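Local coordinates for UDP-4-amino-4,6-dideoxy-N-acetyl-beta-L-altrosamine transaminase (PDB 2FN6), which transfers an amino group from glutamate to a UDP-linked 4-keto sugar, the second step in making the flagellin-modifying sugar pseudaminic acid, at residues L28-R33 and N228-E233; K293-K298 and Y341-S346. All blocks are in the same frame, centred on the assembly; numbering follows the deposited sequence.

Contact 1 of 2, residues L28-R33 and N228-E233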
ATOM      1  N   LEU A  28      13.790   2.545  -8.774  1.00 53.26           N
ATOM      2  CA  LEU A  28      12.424   3.082  -8.678  1.00 51.87           C
ATOM      3  C   LEU A  28      11.813   2.851  -7.299  1.00 50.74           C
ATOM      4  O   LEU A  28      10.864   3.539  -6.906  1.00 49.81           O
ATOM      5  CB  LEU A  28      11.523   2.556  -9.803  1.00 51.27           C
ATOM      6  CG  LEU A  28      11.761   3.061 -11.235  1.00 48.42           C
ATOM      7  CD1 LEU A  28      10.667   2.527 -12.163  1.00 46.01           C
ATOM      8  CD2 LEU A  28      11.822   4.587 -11.273  1.00 47.41           C
ATOM      9  N   THR A  29      12.388   1.902  -6.561  1.00 51.41           N
ATOM     10  CA  THR A  29      11.964   1.605  -5.189  1.00 53.58           C
ATOM     11  C   THR A  29      13.099   0.974  -4.374  1.00 53.59           C
ATOM     12  O   THR A  29      14.139   0.596  -4.933  1.00 55.88           O
ATOM     13  CB  THR A  29      10.705   0.684  -5.151  1.00 53.56           C
ATOM     14  OG1 THR A  29      10.161   0.667  -3.821  1.00 54.51           O
ATOM     15  CG2 THR A  29      11.048  -0.742  -5.598  1.00 48.84           C
ATOM     16  N   GLN A  30      12.878   0.850  -3.065  1.00 52.31           N
ATOM     17  CA  GLN A  30      13.862   0.287  -2.129  1.00 52.88           C
ATOM     18  C   GLN A  30      15.251   0.926  -2.302  1.00 53.71           C
ATOM     19  O   GLN A  30      16.264   0.221  -2.425  1.00 54.71           O
ATOM     20  CB  GLN A  30      13.930  -1.242  -2.273  1.00 52.37           C
ATOM     21  CG  GLN A  30      12.645  -1.946  -1.875  1.00 49.82           C
ATOM     22  CD  GLN A  30      12.534  -3.368  -2.423  1.00 52.11           C
ATOM     23  OE1 GLN A  30      12.539  -4.337  -1.661  1.00 55.54           O
ATOM     24  NE2 GLN A  30      12.414  -3.496  -3.742  1.00 48.62           N
ATOM     25  N   GLY A  31      15.281   2.260  -2.322  1.00 50.91           N
ATOM     26  CA  GLY A  31      16.496   3.004  -2.612  1.00 48.80           C
ATOM     27  C   GLY A  31      16.711   4.167  -1.667  1.00 49.67           C
ATOM     28  O   GLY A  31      16.106   4.230  -0.602  1.00 49.55           O
ATOM     29  N   LYS A  32      17.554   5.101  -2.092  1.00 51.07           N
ATOM     30  CA  LYS A  32      18.089   6.146  -1.236  1.00 50.13           C
ATOM     31  C   LYS A  32      17.054   7.184  -0.886  1.00 48.17           C
ATOM     32  O   LYS A  32      17.084   7.768   0.207  1.00 48.99           O
ATOM     33  CB  LYS A  32      19.288   6.826  -1.911  1.00 53.19           C
ATOM     34  CG  LYS A  32      20.524   5.941  -2.086  1.00 63.91           C
ATOM     35  CD  LYS A  32      20.424   5.033  -3.316  1.00 74.49           C
ATOM     36  CE  LYS A  32      21.335   3.810  -3.185  1.00 79.12           C
ATOM     37  NZ  LYS A  32      20.799   2.647  -3.957  1.00 81.36           N
ATOM     38  N   ARG A  33      16.136   7.426  -1.810  1.00 46.37           N
ATOM     39  CA  ARG A  33      15.231   8.561  -1.662  1.00 45.14           C
ATOM     40  C   ARG A  33      14.210   8.436  -0.532  1.00 42.99           C
ATOM     41  O   ARG A  33      13.904   9.449   0.097  1.00 42.59           O
ATOM     42  CB  ARG A  33      14.613   8.982  -3.005  1.00 45.94           C
ATOM     43  CG  ARG A  33      15.588   9.825  -3.862  1.00 47.75           C
ATOM     44  CD  ARG A  33      15.159   9.868  -5.308  1.00 51.82           C
ATOM     45  NE  ARG A  33      16.254  10.110  -6.248  1.00 55.53           N
ATOM     46  CZ  ARG A  33      16.633   9.259  -7.206  1.00 63.51           C
ATOM     47  NH1 ARG A  33      16.013   8.084  -7.374  1.00 64.66           N
ATOM     48  NH2 ARG A  33      17.638   9.583  -8.014  1.00 64.21           N
ATOM     49  N   ASN A 228       3.893  -5.568   1.799  1.00 41.53           N
ATOM     50  CA  ASN A 228       4.637  -4.595   1.011  1.00 38.73           C
ATOM     51  C   ASN A 228       3.874  -3.323   1.042  1.00 39.04           C
ATOM     52  O   ASN A 228       2.976  -3.119   0.211  1.00 40.27           O
ATOM     53  CB  ASN A 228       4.866  -5.017  -0.442  1.00 38.28           C
ATOM     54  CG  ASN A 228       5.709  -3.990  -1.225  1.00 40.84           C
ATOM     55  OD1 ASN A 228       6.164  -4.261  -2.327  1.00 37.18           O
ATOM     56  ND2 ASN A 228       5.924  -2.815  -0.640  1.00 44.12           N
ATOM     57  N   PHE A 229       4.230  -2.486   2.015  1.00 36.96           N
ATOM     58  CA  PHE A 229       3.633  -1.178   2.201  1.00 35.45           C
ATOM     59  C   PHE A 229       4.684  -0.108   1.978  1.00 37.36           C
ATOM     60  O   PHE A 229       4.565   1.012   2.510  1.00 37.77           O
ATOM     61  CB  PHE A 229       3.099  -0.997   3.624  1.00 36.24           C
ATOM     62  CG  PHE A 229       1.989  -1.924   4.003  1.00 36.74           C
ATOM     63  CD1 PHE A 229       1.058  -2.362   3.069  1.00 35.08           C
ATOM     64  CD2 PHE A 229       1.845  -2.324   5.330  1.00 36.97           C
ATOM     65  CE1 PHE A 229       0.029  -3.205   3.449  1.00 32.55           C
ATOM     66  CE2 PHE A 229       0.808  -3.173   5.719  1.00 33.22           C
ATOM     67  CZ  PHE A 229      -0.100  -3.600   4.778  1.00 33.01           C
ATOM     68  N   ARG A 230       5.722  -0.431   1.213  1.00 37.80           N
ATOM     69  CA  ARG A 230       6.781   0.551   0.956  1.00 40.12           C
ATOM     70  C   ARG A 230       6.246   1.773   0.196  1.00 39.97           C
ATOM     71  O   ARG A 230       5.197   1.711  -0.457  1.00 39.75           O
ATOM     72  CB  ARG A 230       7.965  -0.087   0.217  1.00 38.90           C
ATOM     73  CG  ARG A 230       8.545  -1.289   0.961  1.00 43.44           C
ATOM     74  CD  ARG A 230       9.858  -1.780   0.366  1.00 42.32           C
ATOM     75  NE  ARG A 230       9.688  -2.268  -0.997  1.00 47.03           N
ATOM     76  CZ  ARG A 230       9.433  -3.531  -1.319  1.00 46.68           C
ATOM     77  NH1 ARG A 230       9.326  -4.451  -0.367  1.00 45.60           N
ATOM     78  NH2 ARG A 230       9.294  -3.871  -2.599  1.00 43.74           N
ATOM     79  N   LEU A 231       6.955   2.888   0.333  1.00 38.23           N
ATOM     80  CA  LEU A 231       6.733   4.058  -0.490  1.00 36.42           C
ATOM     81  C   LEU A 231       7.867   4.074  -1.505  1.00 38.02           C
ATOM     82  O   LEU A 231       9.038   3.999  -1.123  1.00 40.10           O
ATOM     83  CB  LEU A 231       6.742   5.339   0.349  1.00 33.71           C
ATOM     84  CG  LEU A 231       6.375   6.621  -0.414  1.00 37.07           C
ATOM     85  CD1 LEU A 231       4.923   6.533  -0.942  1.00 36.36           C
ATOM     86  CD2 LEU A 231       6.557   7.870   0.432  1.00 33.76           C
ATOM     87  N   ASN A 232       7.529   4.174  -2.792  1.00 37.68           N
ATOM     88  CA  ASN A 232       8.537   4.124  -3.842  1.00 36.50           C
ATOM     89  C   ASN A 232       9.325   5.428  -4.043  1.00 36.61           C
ATOM     90  O   ASN A 232       8.955   6.484  -3.528  1.00 37.29           O
ATOM     91  CB  ASN A 232       7.921   3.637  -5.149  1.00 38.59           C
ATOM     92  CG  ASN A 232       6.893   4.598  -5.707  1.00 40.07           C
ATOM     93  OD1 ASN A 232       5.737   4.225  -5.913  1.00 48.27           O
ATOM     94  ND2 ASN A 232       7.298   5.830  -5.952  1.00 33.49           N
ATOM     95  N   GLU A 233      10.412   5.338  -4.806  1.00 36.80           N
ATOM     96  CA  GLU A 233      11.352   6.448  -4.995  1.00 37.02           C
ATOM     97  C   GLU A 233      10.769   7.698  -5.644  1.00 35.80           C
ATOM     98  O   GLU A 233      11.187   8.809  -5.330  1.00 37.47           O
ATOM     99  CB  GLU A 233      12.561   5.979  -5.803  1.00 38.22           C
ATOM    100  CG  GLU A 233      13.381   4.910  -5.115  1.00 43.28           C
ATOM    101  CD  GLU A 233      14.048   5.414  -3.858  1.00 49.93           C
ATOM    102  OE1 GLU A 233      13.474   5.213  -2.753  1.00 51.42           O
ATOM    103  OE2 GLU A 233      15.145   6.011  -3.988  1.00 49.72           O
TER
HETATM  104  O   HOH W   1      11.011   1.404  -0.361  1.00 49.98           O
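The E233 side chain folds at CB-CG (chi2 -66°), and this bend swings its carboxylate toward the backbone amides of G31-R33; R230 kinks later, about CG-CD (chi3 -63°), laying its guanidinium against Q30. At E233 the evidence is in the hydrogen bonds. E233 OE2 accepts R33 N at 2.8 Å on its syn lone pair; E233 OE1 takes S34 N and, weakly, G31 N at 3.5 Å. The carboxylate therefore binds amides at the amino end of helix 32-45. CB of R33 also lies against it, 3.2 Å from E233 OE2, but the R33 guanidinium stops short of a salt bridge. In the other direction, E233 N reaches L28 O at 2.8 Å. N232 is the N-cap of helix 233-243, so E233 joins the first turns of two helices, and the dipole of helix 32-45 would probably favour its charged form.

This junction belongs to a fold-type I, pyridoxal-phosphate-dependent transaminase, and L28, T29 and N228 are substrate-binding residues. Beside them Q30 stacks its amide on the R230 guanidinium, planes only 8° apart, with Q30 OE1 3.2 Å from R230 CZ over the middle of the group. Q30 CG covers the same guanidinium near its inner nitrogen, 3.1 Å from R230 NE. No hydrogen bond joins the two flat groups; R230 is held by S209 of its own chain and by a salt bridge to E189 of the second subunit. T29 OG1, 3.8 Å from N232 CA, hydrogen-bonds the same E189 of the second subunit, which ties the contact to the dimer interface. A water spans Q30 N and L231 O through two weak hydrogen bonds.

Contact 2 of 2, residues K293-K298 and Y341-S346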
ATOM      1  N   LYS A 293     -30.208  26.365  14.702  1.00 53.10           N
ATOM      2  CA  LYS A 293     -31.323  26.708  13.816  1.00 53.10           C
ATOM      3  C   LYS A 293     -31.178  26.176  12.386  1.00 53.58           C
ATOM      4  O   LYS A 293     -32.186  25.940  11.708  1.00 53.59           O
ATOM      5  CB  LYS A 293     -31.561  28.224  13.805  1.00 52.98           C
ATOM      6  CG  LYS A 293     -30.292  29.049  13.601  1.00 54.41           C
ATOM      7  CD  LYS A 293     -30.393  30.447  14.192  1.00 53.53           C
ATOM      8  CE  LYS A 293     -30.978  31.433  13.196  1.00 53.22           C
ATOM      9  NZ  LYS A 293     -30.263  32.732  13.277  1.00 51.84           N
ATOM     10  N   PHE A 294     -29.937  25.980  11.937  1.00 52.22           N
ATOM     11  CA  PHE A 294     -29.673  25.529  10.566  1.00 50.02           C
ATOM     12  C   PHE A 294     -29.566  24.011  10.413  1.00 49.59           C
ATOM     13  O   PHE A 294     -29.531  23.520   9.296  1.00 49.73           O
ATOM     14  CB  PHE A 294     -28.417  26.200   9.985  1.00 49.94           C
ATOM     15  CG  PHE A 294     -28.546  27.689   9.812  1.00 51.25           C
ATOM     16  CD1 PHE A 294     -29.370  28.220   8.827  1.00 48.60           C
ATOM     17  CD2 PHE A 294     -27.835  28.561  10.641  1.00 53.52           C
ATOM     18  CE1 PHE A 294     -29.494  29.599   8.666  1.00 51.63           C
ATOM     19  CE2 PHE A 294     -27.943  29.943  10.494  1.00 51.61           C
ATOM     20  CZ  PHE A 294     -28.780  30.465   9.500  1.00 53.03           C
ATOM     21  N   PHE A 295     -29.529  23.264  11.514  1.00 48.66           N
ATOM     22  CA  PHE A 295     -29.327  21.806  11.435  1.00 49.69           C
ATOM     23  C   PHE A 295     -30.242  21.076  10.419  1.00 52.57           C
ATOM     24  O   PHE A 295     -29.780  20.214   9.666  1.00 54.46           O
ATOM     25  CB  PHE A 295     -29.419  21.158  12.825  1.00 46.72           C
ATOM     26  CG  PHE A 295     -28.228  21.435  13.731  1.00 45.22           C
ATOM     27  CD1 PHE A 295     -28.079  20.723  14.927  1.00 47.18           C
ATOM     28  CD2 PHE A 295     -27.263  22.390  13.401  1.00 42.82           C
ATOM     29  CE1 PHE A 295     -26.989  20.959  15.785  1.00 45.68           C
ATOM     30  CE2 PHE A 295     -26.169  22.638  14.253  1.00 43.40           C
ATOM     31  CZ  PHE A 295     -26.030  21.917  15.444  1.00 43.61           C
ATOM     32  N   THR A 296     -31.525  21.431  10.384  1.00 54.38           N
ATOM     33  CA  THR A 296     -32.478  20.777   9.473  1.00 56.16           C
ATOM     34  C   THR A 296     -32.399  21.344   8.046  1.00 57.05           C
ATOM     35  O   THR A 296     -33.158  20.953   7.166  1.00 58.10           O
ATOM     36  CB  THR A 296     -33.950  20.867   9.988  1.00 55.69           C
ATOM     37  OG1 THR A 296     -34.394  22.229   9.952  1.00 50.11           O
ATOM     38  CG2 THR A 296     -34.083  20.315  11.412  1.00 55.84           C
ATOM     39  N   CYS A 297     -31.478  22.272   7.828  1.00 56.92           N
ATOM     40  CA  CYS A 297     -31.206  22.790   6.491  1.00 57.80           C
ATOM     41  C   CYS A 297     -29.920  22.260   5.857  1.00 54.36           C
ATOM     42  O   CYS A 297     -29.671  22.566   4.695  1.00 53.13           O
ATOM     43  CB  CYS A 297     -31.113  24.316   6.525  1.00 60.37           C
ATOM     44  SG  CYS A 297     -32.677  25.133   6.529  1.00 69.93           S
ATOM     45  N   LYS A 298     -29.110  21.499   6.609  1.00 52.27           N
ATOM     46  CA  LYS A 298     -27.753  21.091   6.167  1.00 51.11           C
ATOM     47  C   LYS A 298     -27.668  20.831   4.673  1.00 50.22           C
ATOM     48  O   LYS A 298     -27.083  21.631   3.931  1.00 49.33           O
ATOM     49  CB  LYS A 298     -27.257  19.850   6.912  1.00 50.80           C
ATOM     50  CG  LYS A 298     -26.026  20.036   7.810  1.00 51.57           C
ATOM     51  CD  LYS A 298     -24.853  20.743   7.116  1.00 53.12           C
ATOM     52  CE  LYS A 298     -23.490  20.091   7.411  1.00 49.90           C
ATOM     53  NZ  LYS A 298     -23.311  19.532   8.787  1.00 50.00           N
ATOM     54  N   TYR A 341     -21.125  17.029  14.127  1.00 48.28           N
ATOM     55  CA  TYR A 341     -21.444  16.537  12.792  1.00 50.01           C
ATOM     56  C   TYR A 341     -22.529  17.373  12.130  1.00 49.48           C
ATOM     57  O   TYR A 341     -22.386  17.743  10.958  1.00 50.56           O
ATOM     58  CB  TYR A 341     -21.825  15.049  12.821  1.00 52.80           C
ATOM     59  CG  TYR A 341     -22.260  14.461  11.484  1.00 56.46           C
ATOM     60  CD1 TYR A 341     -21.477  14.620  10.328  1.00 60.34           C
ATOM     61  CD2 TYR A 341     -23.444  13.726  11.376  1.00 55.73           C
ATOM     62  CE1 TYR A 341     -21.871  14.074   9.101  1.00 56.66           C
ATOM     63  CE2 TYR A 341     -23.843  13.179  10.152  1.00 56.02           C
ATOM     64  CZ  TYR A 341     -23.053  13.356   9.024  1.00 56.28           C
ATOM     65  OH  TYR A 341     -23.441  12.808   7.821  1.00 57.47           O
ATOM     66  N   HIS A 342     -23.594  17.700  12.869  1.00 47.93           N
ATOM     67  CA  HIS A 342     -24.710  18.420  12.250  1.00 47.04           C
ATOM     68  C   HIS A 342     -24.290  19.843  11.946  1.00 46.32           C
ATOM     69  O   HIS A 342     -24.775  20.434  10.981  1.00 47.07           O
ATOM     70  CB  HIS A 342     -26.004  18.373  13.085  1.00 47.99           C
ATOM     71  CG  HIS A 342     -26.561  16.992  13.276  1.00 50.96           C
ATOM     72  ND1 HIS A 342     -27.048  16.549  14.486  1.00 55.19           N
ATOM     73  CD2 HIS A 342     -26.692  15.951  12.417  1.00 53.41           C
ATOM     74  CE1 HIS A 342     -27.470  15.301  14.364  1.00 53.82           C
ATOM     75  NE2 HIS A 342     -27.259  14.913  13.119  1.00 54.42           N
ATOM     76  N   ALA A 343     -23.344  20.359  12.731  1.00 43.44           N
ATOM     77  CA  ALA A 343     -22.873  21.738  12.585  1.00 44.28           C
ATOM     78  C   ALA A 343     -21.731  21.946  11.579  1.00 46.21           C
ATOM     79  O   ALA A 343     -21.653  23.010  10.957  1.00 46.99           O
ATOM     80  CB  ALA A 343     -22.470  22.314  13.948  1.00 41.81           C
ATOM     81  N   GLU A 344     -20.845  20.959  11.426  1.00 45.30           N
ATOM     82  CA  GLU A 344     -19.581  21.178  10.695  1.00 44.14           C
ATOM     83  C   GLU A 344     -19.726  21.268   9.180  1.00 44.59           C
ATOM     84  O   GLU A 344     -20.428  20.465   8.564  1.00 45.75           O
ATOM     85  CB  GLU A 344     -18.535  20.111  11.056  1.00 42.34           C
ATOM     86  CG  GLU A 344     -17.084  20.512  10.784  1.00 41.57           C
ATOM     87  CD  GLU A 344     -16.620  20.316   9.327  1.00 39.95           C
ATOM     88  OE1 GLU A 344     -17.199  19.494   8.602  1.00 43.28           O
ATOM     89  OE2 GLU A 344     -15.655  20.982   8.903  1.00 40.41           O
ATOM     90  N   ILE A 345     -19.034  22.253   8.602  1.00 45.24           N
ATOM     91  CA  ILE A 345     -18.809  22.376   7.151  1.00 43.67           C
ATOM     92  C   ILE A 345     -17.351  22.802   6.913  1.00 43.90           C
ATOM     93  O   ILE A 345     -16.896  23.817   7.477  1.00 42.94           O
ATOM     94  CB  ILE A 345     -19.742  23.426   6.504  1.00 42.88           C
ATOM     95  CG1 ILE A 345     -21.208  23.025   6.677  1.00 40.46           C
ATOM     96  CG2 ILE A 345     -19.418  23.613   5.016  1.00 41.54           C
ATOM     97  CD1 ILE A 345     -22.154  24.082   6.219  1.00 38.25           C
ATOM     98  N   SER A 346     -16.624  22.034   6.092  1.00 41.64           N
ATOM     99  CA  SER A 346     -15.250  22.373   5.731  1.00 38.45           C
ATOM    100  C   SER A 346     -15.264  23.142   4.439  1.00 39.53           C
ATOM    101  O   SER A 346     -15.678  22.604   3.410  1.00 42.74           O
ATOM    102  CB  SER A 346     -14.384  21.134   5.562  1.00 37.10           C
ATOM    103  OG  SER A 346     -14.322  20.397   6.755  1.00 34.90           O
TER
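K298, H342 and F295 account for most of the surface buried here, and they divide it into a polar and an apolar half. A bend at chi2 (-50°), followed by others further out, curls the K298 chain and brings its NZ to the carbonyls at the end of helix 335-343. K298 NZ donates to H342 O at 2.8 Å and to E344 O at 3.0 Å; it stands well above the carbonyl plane of H342 and is tilted from that of E344. Because E344 is the first residue to leave the helical conformation, the positive charge sits where main-chain carbonyls gather, and the helix dipole would probably favour it. The aliphatic part of the lysine stays in contact too, with K298 CG 3.4 Å from H342 O and K298 CE 3.8 Å from I345 CG1.

The apolar half rests on F295. H342 CB lies over one face of its ring, 3.8 Å from the centroid and 17° off the normal, a CH-pi contact. The planes of the imidazole and the phenyl ring meet at an oblique 54°. On the next residue, A343 CB touches F295 CE2 at 3.7 Å.

Backbone bonds from A343 to M290 and from I345 to I288 continue this segment into the antiparallel sheet 270-272, 286-290 and 344-347, which marks the small C-terminal alpha/beta domain of fold-type I aminotransferases.

In the fold
Contact 1 closes before contact 2 opens, so the two are in series along the chain. Their centres are 43 Å apart, on opposite sides of the centre of the chain, and their nearest atoms are separated by about 25 Å. They share no helix or strand: contact 1 joins the starts of helices 32-45 and 233-243, whereas contact 2 joins the start of helix 298-307 to the passage from helix 335-343 into strand 344-347 of the three-stranded sheet. Contact 1 contains substrate-binding residues, while contact 2 adjoins such residues, among them H315, which bonds to E344 and S346. Any influence of contact 2 on substrate recognition would thus be indirect.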